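Light Chain (Clostridium botulinum, PDB 6BVD) is the zinc metalloprotease domain of a mosaic botulinum neurotoxin and probably cleaves a SNARE protein needed for neurotransmitter release. Local coordinates at residues F130-R135 and A307-N312; A202-D207 and L217-P222; L378-D383 and V423-R428. All coordinates share one frame; numbering follows the deposited sequence.

Contact 1: F130-R135 and A307-N312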
loop_
_atom_site.group_PDB
_atom_site.type_symbol
_atom_site.label_atom_id
_atom_site.label_comp_id
_atom_site.label_asym_id
_atom_site.label_seq_id
_atom_site.Cartn_x
_atom_site.Cartn_y
_atom_site.Cartn_z
ATOM N N PHE A 130 34.070 14.867 -20.026
ATOM C CA PHE A 130 32.933 14.080 -19.540
ATOM C C PHE A 130 32.528 13.136 -20.667
ATOM O O PHE A 130 32.043 13.585 -21.719
ATOM C CB PHE A 130 31.738 14.959 -19.136
ATOM C CG PHE A 130 31.809 15.497 -17.718
ATOM C CD1 PHE A 130 32.544 14.838 -16.731
ATOM C CD2 PHE A 130 31.166 16.685 -17.391
ATOM C CE1 PHE A 130 32.621 15.375 -15.424
ATOM C CE2 PHE A 130 31.225 17.217 -16.105
ATOM C CZ PHE A 130 31.948 16.553 -15.112
ATOM N N THR A 131 32.754 11.838 -20.471
ATOM C CA THR A 131 32.490 10.841 -21.500
ATOM C C THR A 131 31.161 10.086 -21.294
ATOM O O THR A 131 30.956 9.369 -20.298
ATOM C CB THR A 131 33.661 9.857 -21.577
ATOM O OG1 THR A 131 34.834 10.593 -21.925
ATOM C CG2 THR A 131 33.409 8.800 -22.608
ATOM N N THR A 132 30.262 10.255 -22.259
ATOM C CA THR A 132 28.931 9.696 -22.188
ATOM C C THR A 132 28.744 8.530 -23.156
ATOM O O THR A 132 27.791 7.798 -23.054
ATOM C CB THR A 132 27.850 10.745 -22.522
ATOM O OG1 THR A 132 27.987 11.130 -23.892
ATOM C CG2 THR A 132 27.986 11.950 -21.635
ATOM N N ASN A 133 29.645 8.339 -24.103
ATOM C CA ASN A 133 29.293 7.468 -25.215
ATOM C C ASN A 133 29.891 6.075 -25.119
ATOM O O ASN A 133 30.612 5.627 -26.026
ATOM C CB ASN A 133 29.711 8.114 -26.545
ATOM C CG ASN A 133 31.177 8.474 -26.577
ATOM O OD1 ASN A 133 31.822 8.640 -25.540
ATOM N ND2 ASN A 133 31.724 8.577 -27.778
ATOM N N ASN A 134 29.670 5.402 -23.991
ATOM C CA ASN A 134 29.989 3.989 -23.927
ATOM C C ASN A 134 29.050 3.256 -22.938
ATOM O O ASN A 134 28.271 3.899 -22.193
ATOM C CB ASN A 134 31.463 3.781 -23.576
ATOM C CG ASN A 134 31.823 4.268 -22.188
ATOM O OD1 ASN A 134 31.338 3.725 -21.196
ATOM N ND2 ASN A 134 32.734 5.242 -22.101
ATOM N N ARG A 135 29.119 1.924 -22.941
ATOM C CA ARG A 135 28.093 1.097 -22.325
ATOM C C ARG A 135 28.101 1.110 -20.809
ATOM O O ARG A 135 27.148 0.593 -20.194
ATOM C CB ARG A 135 28.210 -0.343 -22.791
ATOM C CG ARG A 135 29.452 -1.028 -22.302
ATOM C CD ARG A 135 29.234 -2.507 -22.273
ATOM N NE ARG A 135 29.384 -3.083 -23.612
ATOM C CZ ARG A 135 30.417 -3.822 -24.006
ATOM N NH1 ARG A 135 31.462 -4.025 -23.210
ATOM N NH2 ARG A 135 30.443 -4.282 -25.247
ATOM N N ALA A 307 32.536 17.779 -23.131
ATOM C CA ALA A 307 31.718 16.584 -22.953
ATOM C C ALA A 307 31.477 15.954 -24.302
ATOM O O ALA A 307 31.579 16.643 -25.301
ATOM C CB ALA A 307 30.407 16.917 -22.284
ATOM N N THR A 308 31.161 14.656 -24.337
ATOM C CA THR A 308 30.874 13.986 -25.608
ATOM C C THR A 308 29.412 14.127 -26.007
ATOM O O THR A 308 28.983 13.549 -26.998
ATOM C CB THR A 308 31.208 12.485 -25.573
ATOM O OG1 THR A 308 30.430 11.831 -24.550
ATOM C CG2 THR A 308 32.680 12.279 -25.339
ATOM N N ALA A 309 28.646 14.894 -25.246
ATOM C CA ALA A 309 27.256 15.117 -25.596
ATOM C C ALA A 309 26.861 16.510 -25.198
ATOM O O ALA A 309 27.570 17.180 -24.438
ATOM C CB ALA A 309 26.344 14.093 -24.924
ATOM N N LEU A 310 25.711 16.939 -25.686
ATOM C CA LEU A 310 25.167 18.223 -25.285
ATOM C C LEU A 310 24.577 18.112 -23.877
ATOM O O LEU A 310 23.366 17.986 -23.710
ATOM C CB LEU A 310 24.105 18.690 -26.281
ATOM C CG LEU A 310 24.602 18.740 -27.730
ATOM C CD1 LEU A 310 23.441 18.776 -28.726
ATOM C CD2 LEU A 310 25.516 19.944 -27.911
ATOM N N ILE A 311 25.448 18.145 -22.871
ATOM C CA ILE A 311 25.016 18.143 -21.483
ATOM C C ILE A 311 25.532 19.404 -20.857
ATOM O O ILE A 311 26.462 20.013 -21.371
ATOM C CB ILE A 311 25.564 16.931 -20.692
ATOM C CG1 ILE A 311 27.097 16.957 -20.688
ATOM C CG2 ILE A 311 25.048 15.663 -21.282
ATOM C CD1 ILE A 311 27.766 15.854 -19.843
ATOM N N ASN A 312 24.962 19.778 -19.723
ATOM C CA ASN A 312 25.436 20.925 -18.990
ATOM C C ASN A 312 26.616 20.595 -18.084
ATOM O O ASN A 312 26.415 20.089 -16.958
ATOM C CB ASN A 312 24.318 21.519 -18.137
ATOM C CG ASN A 312 24.680 22.865 -17.610
ATOM O OD1 ASN A 312 25.664 23.019 -16.901
ATOM N ND2 ASN A 312 23.890 23.865 -17.955
#

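Contact 2: A202-D207 and L217-P222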
loop_
_atom_site.group_PDB
_atom_site.type_symbol
_atom_site.label_atom_id
_atom_site.label_comp_id
_atom_site.label_asym_id
_atom_site.label_seq_id
_atom_site.Cartn_x
_atom_site.Cartn_y
_atom_site.Cartn_z
ATOM N N ALA A 202 12.590 -18.428 -2.539
ATOM C CA ALA A 202 13.230 -17.935 -1.337
ATOM C C ALA A 202 13.765 -19.087 -0.509
ATOM O O ALA A 202 13.356 -20.227 -0.695
ATOM C CB ALA A 202 12.249 -17.136 -0.521
ATOM N N THR A 203 14.675 -18.779 0.406
ATOM C CA THR A 203 15.119 -19.771 1.359
ATOM C C THR A 203 14.663 -19.322 2.745
ATOM O O THR A 203 14.239 -18.181 2.923
ATOM C CB THR A 203 16.653 -19.968 1.326
ATOM O OG1 THR A 203 17.314 -18.707 1.533
ATOM C CG2 THR A 203 17.092 -20.552 -0.016
ATOM N N ALA A 204 14.749 -20.236 3.701
ATOM C CA ALA A 204 14.439 -19.979 5.108
ATOM C C ALA A 204 15.712 -20.099 5.944
ATOM O O ALA A 204 16.720 -20.657 5.480
ATOM C CB ALA A 204 13.388 -20.966 5.612
ATOM N N PHE A 205 15.678 -19.569 7.167
ATOM C CA PHE A 205 16.814 -19.701 8.076
ATOM C C PHE A 205 16.330 -20.290 9.401
ATOM O O PHE A 205 15.129 -20.311 9.641
ATOM C CB PHE A 205 17.488 -18.346 8.294
ATOM C CG PHE A 205 16.553 -17.272 8.813
ATOM C CD1 PHE A 205 16.397 -17.062 10.186
ATOM C CD2 PHE A 205 15.830 -16.489 7.934
ATOM C CE1 PHE A 205 15.535 -16.080 10.655
ATOM C CE2 PHE A 205 14.949 -15.513 8.406
ATOM C CZ PHE A 205 14.819 -15.307 9.762
ATOM N N ASN A 206 17.247 -20.717 10.271
ATOM C CA ASN A 206 16.862 -21.318 11.549
ATOM C C ASN A 206 17.134 -20.373 12.719
ATOM O O ASN A 206 18.067 -19.579 12.686
ATOM C CB ASN A 206 17.606 -22.651 11.758
ATOM C CG ASN A 206 17.175 -23.372 13.023
ATOM O OD1 ASN A 206 17.827 -23.271 14.065
ATOM N ND2 ASN A 206 16.075 -24.109 12.935
ATOM N N ASP A 207 16.309 -20.462 13.757
ATOM C CA ASP A 207 16.545 -19.719 14.983
ATOM C C ASP A 207 15.869 -20.436 16.144
ATOM O O ASP A 207 14.841 -21.085 15.974
ATOM C CB ASP A 207 16.025 -18.281 14.912
ATOM C CG ASP A 207 16.410 -17.470 16.151
ATOM O OD1 ASP A 207 17.492 -17.736 16.723
ATOM O OD2 ASP A 207 15.608 -16.616 16.604
ATOM N N LEU A 217 11.969 -22.738 11.633
ATOM C CA LEU A 217 12.394 -22.129 10.374
ATOM C C LEU A 217 11.565 -20.864 10.086
ATOM O O LEU A 217 10.368 -20.819 10.374
ATOM C CB LEU A 217 12.250 -23.111 9.215
ATOM C CG LEU A 217 13.276 -24.253 9.164
ATOM C CD1 LEU A 217 13.036 -25.151 7.944
ATOM C CD2 LEU A 217 14.698 -23.698 9.167
ATOM N N PHE A 218 12.219 -19.844 9.536
ATOM C CA PHE A 218 11.570 -18.587 9.186
ATOM C C PHE A 218 11.830 -18.251 7.716
ATOM O O PHE A 218 12.963 -18.290 7.268
ATOM C CB PHE A 218 12.071 -17.461 10.095
ATOM C CG PHE A 218 11.636 -17.603 11.538
ATOM C CD1 PHE A 218 12.361 -18.416 12.403
ATOM C CD2 PHE A 218 10.524 -16.927 12.029
ATOM C CE1 PHE A 218 11.976 -18.571 13.755
ATOM C CE2 PHE A 218 10.141 -17.050 13.379
ATOM C CZ PHE A 218 10.869 -17.892 14.243
ATOM N N ILE A 219 10.777 -17.958 6.958
ATOM C CA ILE A 219 10.965 -17.614 5.554
ATOM C C ILE A 219 11.451 -16.148 5.468
ATOM O O ILE A 219 11.103 -15.292 6.296
ATOM C CB ILE A 219 9.663 -17.842 4.725
ATOM C CG1 ILE A 219 9.948 -17.820 3.208
ATOM C CG2 ILE A 219 8.580 -16.853 5.108
ATOM C CD1 ILE A 219 10.727 -19.035 2.715
ATOM N N LYS A 220 12.283 -15.871 4.477
ATOM C CA LYS A 220 12.855 -14.553 4.306
ATOM C C LYS A 220 11.851 -13.647 3.586
ATOM O O LYS A 220 11.135 -14.107 2.703
ATOM C CB LYS A 220 14.189 -14.652 3.523
ATOM C CG LYS A 220 15.279 -15.400 4.346
ATOM C CD LYS A 220 16.432 -15.867 3.466
ATOM C CE LYS A 220 17.392 -16.663 4.361
ATOM N NZ LYS A 220 18.392 -17.419 3.583
ATOM N N ASP A 221 11.800 -12.381 3.997
ATOM C CA ASP A 221 10.941 -11.358 3.367
ATOM C C ASP A 221 11.610 -10.906 2.051
ATOM O O ASP A 221 12.696 -10.393 2.089
ATOM C CB ASP A 221 10.745 -10.183 4.319
ATOM C CG ASP A 221 9.751 -9.136 3.793
ATOM O OD1 ASP A 221 9.822 -8.820 2.581
ATOM O OD2 ASP A 221 8.917 -8.641 4.585
ATOM N N PRO A 222 10.953 -11.115 0.896
ATOM C CA PRO A 222 11.565 -10.697 -0.387
ATOM C C PRO A 222 11.971 -9.231 -0.445
ATOM O O PRO A 222 12.912 -8.940 -1.175
ATOM C CB PRO A 222 10.456 -10.988 -1.417
ATOM C CG PRO A 222 9.711 -12.130 -0.843
ATOM C CD PRO A 222 9.688 -11.843 0.684
#

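Contact 3: L378-D383 and V423-R428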
loop_
_atom_site.group_PDB
_atom_site.type_symbol
_atom_site.label_atom_id
_atom_site.label_comp_id
_atom_site.label_asym_id
_atom_site.label_seq_id
_atom_site.Cartn_x
_atom_site.Cartn_y
_atom_site.Cartn_z
ATOM N N LEU A 378 6.930 -18.870 -3.170
ATOM C CA LEU A 378 6.003 -17.969 -2.483
ATOM C C LEU A 378 4.879 -17.566 -3.435
ATOM O O LEU A 378 5.009 -16.568 -4.142
ATOM C CB LEU A 378 6.721 -16.707 -2.011
ATOM C CG LEU A 378 8.060 -16.917 -1.320
ATOM C CD1 LEU A 378 8.687 -15.617 -0.901
ATOM C CD2 LEU A 378 7.866 -17.833 -0.127
ATOM N N PRO A 379 3.786 -18.336 -3.460
ATOM C CA PRO A 379 2.723 -18.203 -4.467
ATOM C C PRO A 379 1.829 -16.954 -4.360
ATOM O O PRO A 379 1.201 -16.608 -5.380
ATOM C CB PRO A 379 1.883 -19.454 -4.235
ATOM C CG PRO A 379 2.077 -19.767 -2.778
ATOM C CD PRO A 379 3.508 -19.426 -2.504
ATOM N N ASN A 380 1.776 -16.299 -3.196
ATOM C CA ASN A 380 0.797 -15.239 -2.984
ATOM C C ASN A 380 1.302 -13.922 -2.424
ATOM O O ASN A 380 0.667 -13.341 -1.537
ATOM C CB ASN A 380 -0.315 -15.755 -2.055
ATOM C CG ASN A 380 -0.991 -16.990 -2.598
ATOM O OD1 ASN A 380 -0.927 -18.072 -1.993
ATOM N ND2 ASN A 380 -1.611 -16.856 -3.764
ATOM N N LEU A 381 2.426 -13.438 -2.921
ATOM C CA LEU A 381 2.987 -12.185 -2.464
ATOM C C LEU A 381 2.037 -11.024 -2.794
ATOM O O LEU A 381 2.026 -9.994 -2.103
ATOM C CB LEU A 381 4.370 -11.956 -3.087
ATOM C CG LEU A 381 5.465 -12.959 -2.639
ATOM C CD1 LEU A 381 6.767 -12.747 -3.413
ATOM C CD2 LEU A 381 5.714 -12.817 -1.134
ATOM N N LEU A 382 1.252 -11.204 -3.850
ATOM C CA LEU A 382 0.331 -10.150 -4.302
ATOM C C LEU A 382 -0.951 -10.041 -3.476
ATOM O O LEU A 382 -1.657 -9.051 -3.590
ATOM C CB LEU A 382 -0.050 -10.384 -5.769
ATOM C CG LEU A 382 1.046 -10.089 -6.790
ATOM C CD1 LEU A 382 0.582 -10.579 -8.145
ATOM C CD2 LEU A 382 1.248 -8.610 -6.821
ATOM N N ASP A 383 -1.239 -11.051 -2.643
ATOM C CA ASP A 383 -2.430 -11.110 -1.792
ATOM C C ASP A 383 -2.218 -10.388 -0.448
ATOM O O ASP A 383 -1.452 -10.863 0.404
ATOM C CB ASP A 383 -2.804 -12.590 -1.554
ATOM C CG ASP A 383 -4.146 -12.787 -0.845
ATOM O OD1 ASP A 383 -4.614 -11.927 -0.077
ATOM O OD2 ASP A 383 -4.724 -13.875 -1.022
ATOM N N VAL A 423 -1.906 -27.662 2.900
ATOM C CA VAL A 423 -1.372 -26.596 2.051
ATOM C C VAL A 423 -1.105 -25.313 2.832
ATOM O O VAL A 423 -1.912 -24.909 3.674
ATOM C CB VAL A 423 -2.330 -26.245 0.877
ATOM C CG1 VAL A 423 -1.563 -25.559 -0.249
ATOM C CG2 VAL A 423 -3.031 -27.483 0.355
ATOM N N SER A 424 0.021 -24.667 2.535
ATOM C CA SER A 424 0.273 -23.311 3.015
ATOM C C SER A 424 0.084 -22.291 1.899
ATOM O O SER A 424 0.460 -22.538 0.750
ATOM C CB SER A 424 1.678 -23.179 3.580
ATOM O OG SER A 424 1.946 -21.829 3.889
ATOM N N ARG A 425 -0.473 -21.138 2.248
ATOM C CA ARG A 425 -0.636 -20.073 1.273
ATOM C C ARG A 425 0.535 -19.096 1.404
ATOM O O ARG A 425 0.645 -18.116 0.658
ATOM C CB ARG A 425 -1.989 -19.374 1.471
ATOM C CG ARG A 425 -3.183 -20.163 0.932
ATOM C CD ARG A 425 -4.423 -19.287 0.787
ATOM N NE ARG A 425 -4.355 -18.545 -0.469
ATOM C CZ ARG A 425 -4.394 -17.218 -0.561
ATOM N NH1 ARG A 425 -4.541 -16.483 0.538
ATOM N NH2 ARG A 425 -4.313 -16.626 -1.749
ATOM N N VAL A 426 1.442 -19.388 2.332
ATOM C CA VAL A 426 2.617 -18.556 2.496
ATOM C C VAL A 426 3.784 -19.090 1.669
ATOM O O VAL A 426 4.397 -18.340 0.918
ATOM C CB VAL A 426 3.058 -18.461 3.968
ATOM C CG1 VAL A 426 4.240 -17.524 4.088
ATOM C CG2 VAL A 426 1.906 -17.987 4.869
ATOM N N VAL A 427 4.098 -20.377 1.855
ATOM C CA VAL A 427 5.198 -21.072 1.183
ATOM C C VAL A 427 4.819 -22.446 0.621
ATOM O O VAL A 427 3.944 -23.123 1.164
ATOM C CB VAL A 427 6.393 -21.278 2.150
ATOM C CG1 VAL A 427 6.942 -19.963 2.606
ATOM C CG2 VAL A 427 5.983 -22.157 3.371
ATOM N N ARG A 428 5.488 -22.860 -0.460
ATOM C CA ARG A 428 5.456 -24.253 -0.927
ATOM C C ARG A 428 6.872 -24.789 -1.054
ATOM O O ARG A 428 7.703 -24.197 -1.739
ATOM C CB ARG A 428 4.751 -24.395 -2.276
ATOM C CG ARG A 428 3.281 -24.083 -2.263
ATOM C CD ARG A 428 2.707 -24.282 -3.649
ATOM N NE ARG A 428 1.446 -23.567 -3.828
ATOM C CZ ARG A 428 1.015 -23.132 -5.009
ATOM N NH1 ARG A 428 1.755 -23.347 -6.093
ATOM N NH2 ARG A 428 -0.143 -22.483 -5.108
HETATM O O HOH W 1 2.867 -16.739 -0.662
#

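Contact 1: F130-R135 and A307-N312
The Phe130 ring and the Ile311 side chain meet obliquely. The nearest approach is at the root of the ring, where Ile311 CD1 lies 4.1 Å from Phe130 CB. The Phe130 side chain also packs on Ile313, Phe316 and Lys317 of helix 313-323. A second flat group at the contact is the Asn133 amide, whose OD1 lies 3.7 Å from Thr308 CG2. The Asn133 and Thr308 side chains cross at about a right angle.

The backbones join as a short parallel beta bridge between strands 129-130 and 306-307. Phe130 pairs with Ala307 at a CA-CA distance of 4.4 Å. Both side chains lie on the same face of the bridge, with their CB atoms 3.9 Å apart. Thr308 N donates to Phe130 O at 3.0 Å, nearly straight in line with the carbonyl (174° at the oxygen). Ala307 CA also approaches Phe130 O, at 3.3 Å, in a CA-H...O contact.

Past the bridge the contact passes to side chains. In Thr132 and Thr308, OG1 sits between the backbone N and the carbonyl carbon (chi1 66° and 60°). This lets the two hydroxyls meet as the side chains slide past each other in opposite directions. Either hydroxyl could be the donor.

Leu310 then centres an inverse gamma turn, and the chain swings back to bring Ile311 toward Phe130. Asn312 caps helix 313-323 through OD1 to Glu315 N. The contact thus ties the loop before strand 138-142 to the lead-in of that helix. Thr132 OG1 lies 2.6 Å from Thr308 OG1 and 3.5 Å from Ala309 CB.

Contact 2: A202-D207 and L217-P222
Phe205 and Phe218 form a hydrogen-bonded antiparallel pair. Phe205 N donates to Phe218 O at 3.0 Å, and Phe218 N donates to Phe205 O at 2.9 Å. Beyond the strand end, a weak bond runs from Lys220 N to Thr203 O.

Lys220 is extended beyond CG and lies beside Thr203, pointing the same way. Its NZ donates to Thr203 OG1 at 2.7 Å.

The aromatic contacts lie on the face of Phe205 and Phe218. The two rings are near parallel (19°) but slid apart and barely overlap. Phe218 CB covers one face of the Phe205 ring in a CH-pi contact, 3.5 Å from CZ at the rim. Lys220 CG lies in plane at the ring edge, 3.8 Å from CD2 of Phe205. Lys363 makes a cation-pi contact with Phe218 and a salt bridge with Asp207.

The apolar contacts fill the face of Ala204, Leu217 and Ile219. Ile219 CG1 is anti to the backbone N (chi1 -166°), and CD1 beyond it reaches Ala202 CB at 4.0 Å. Ile407 and Phe376 pack here.

Strands 201-208 and 215-219 form a beta hairpin within an antiparallel sheet. Asp221 caps helix 222-237, which carries the zinc-binding His228 and His232 of the HExxH motif.

Contact 3: L378-D383 and V423-R428
The backbones are nearest at Leu378 and Val427, with CA atoms 4.9 Å apart, and diverge toward Asn380 and Arg425. A water bridges the two backbones here. It accepts from Asn380 N at 2.8 Å and donates to Arg425 O and Val426 O. A type I turn from Asn380 to Asp383 then brings the carboxylate to Arg425.

Arg425 forms a salt bridge with Asp383, holding OD2 end-on with NH1 and NH2. NH2 lies 2.9 Å from OD2 on the anti side, and NH1 lies 3.0 Å from OD2, well above the carboxylate plane. The oxygen lies close to the guanidinium plane, while the two planes are turned 57° apart. Asp383 OD1 bonds to Ser385 OG. Pro379 CB lies over one face of the Arg428 guanidinium, 3.7 Å from NH2. Leu378 CD2 meets Val427 CG1 at 3.6 Å. Ser424 OG accepts from Val426 N and Val427 N in an ST turn and ST motif.

Leu378 leaves strand 373-377, and Arg428 opens strand 428-429, which pairs with it at the sheet edge. Leu382 packs on helix 83-100 and on Asp383 of the second subunit. Leu378 and Val427 rest on strand 215-219, and Leu378 also on helix 222-237.

How the contacts relate
Contacts 2 and 3 are neighbours, with centres 14 Å apart. Their apolar side chains meet: Pro222 CG lies 3.6 Å from Leu378 CD1, and Ile219 CG1 lies 3.7 Å from Val427 CG1. Contact 2 lies in the five-stranded antiparallel sheet; contact 3 lies where its strand 373-377 ends and 428-429 begins. Contact 1 lies across the chain's centre, about 45 Å from contact 2 and 47 Å from contact 3, centre to centre. Along the chain, contact 1 encloses contact 2, and contact 3 follows. The Lys220 side chain is about 11 Å from the zinc ion held by His228, His232 and Glu266. The Asp383 side chain is about 9 Å from the calcium ion bound by Asp384 and Glu389.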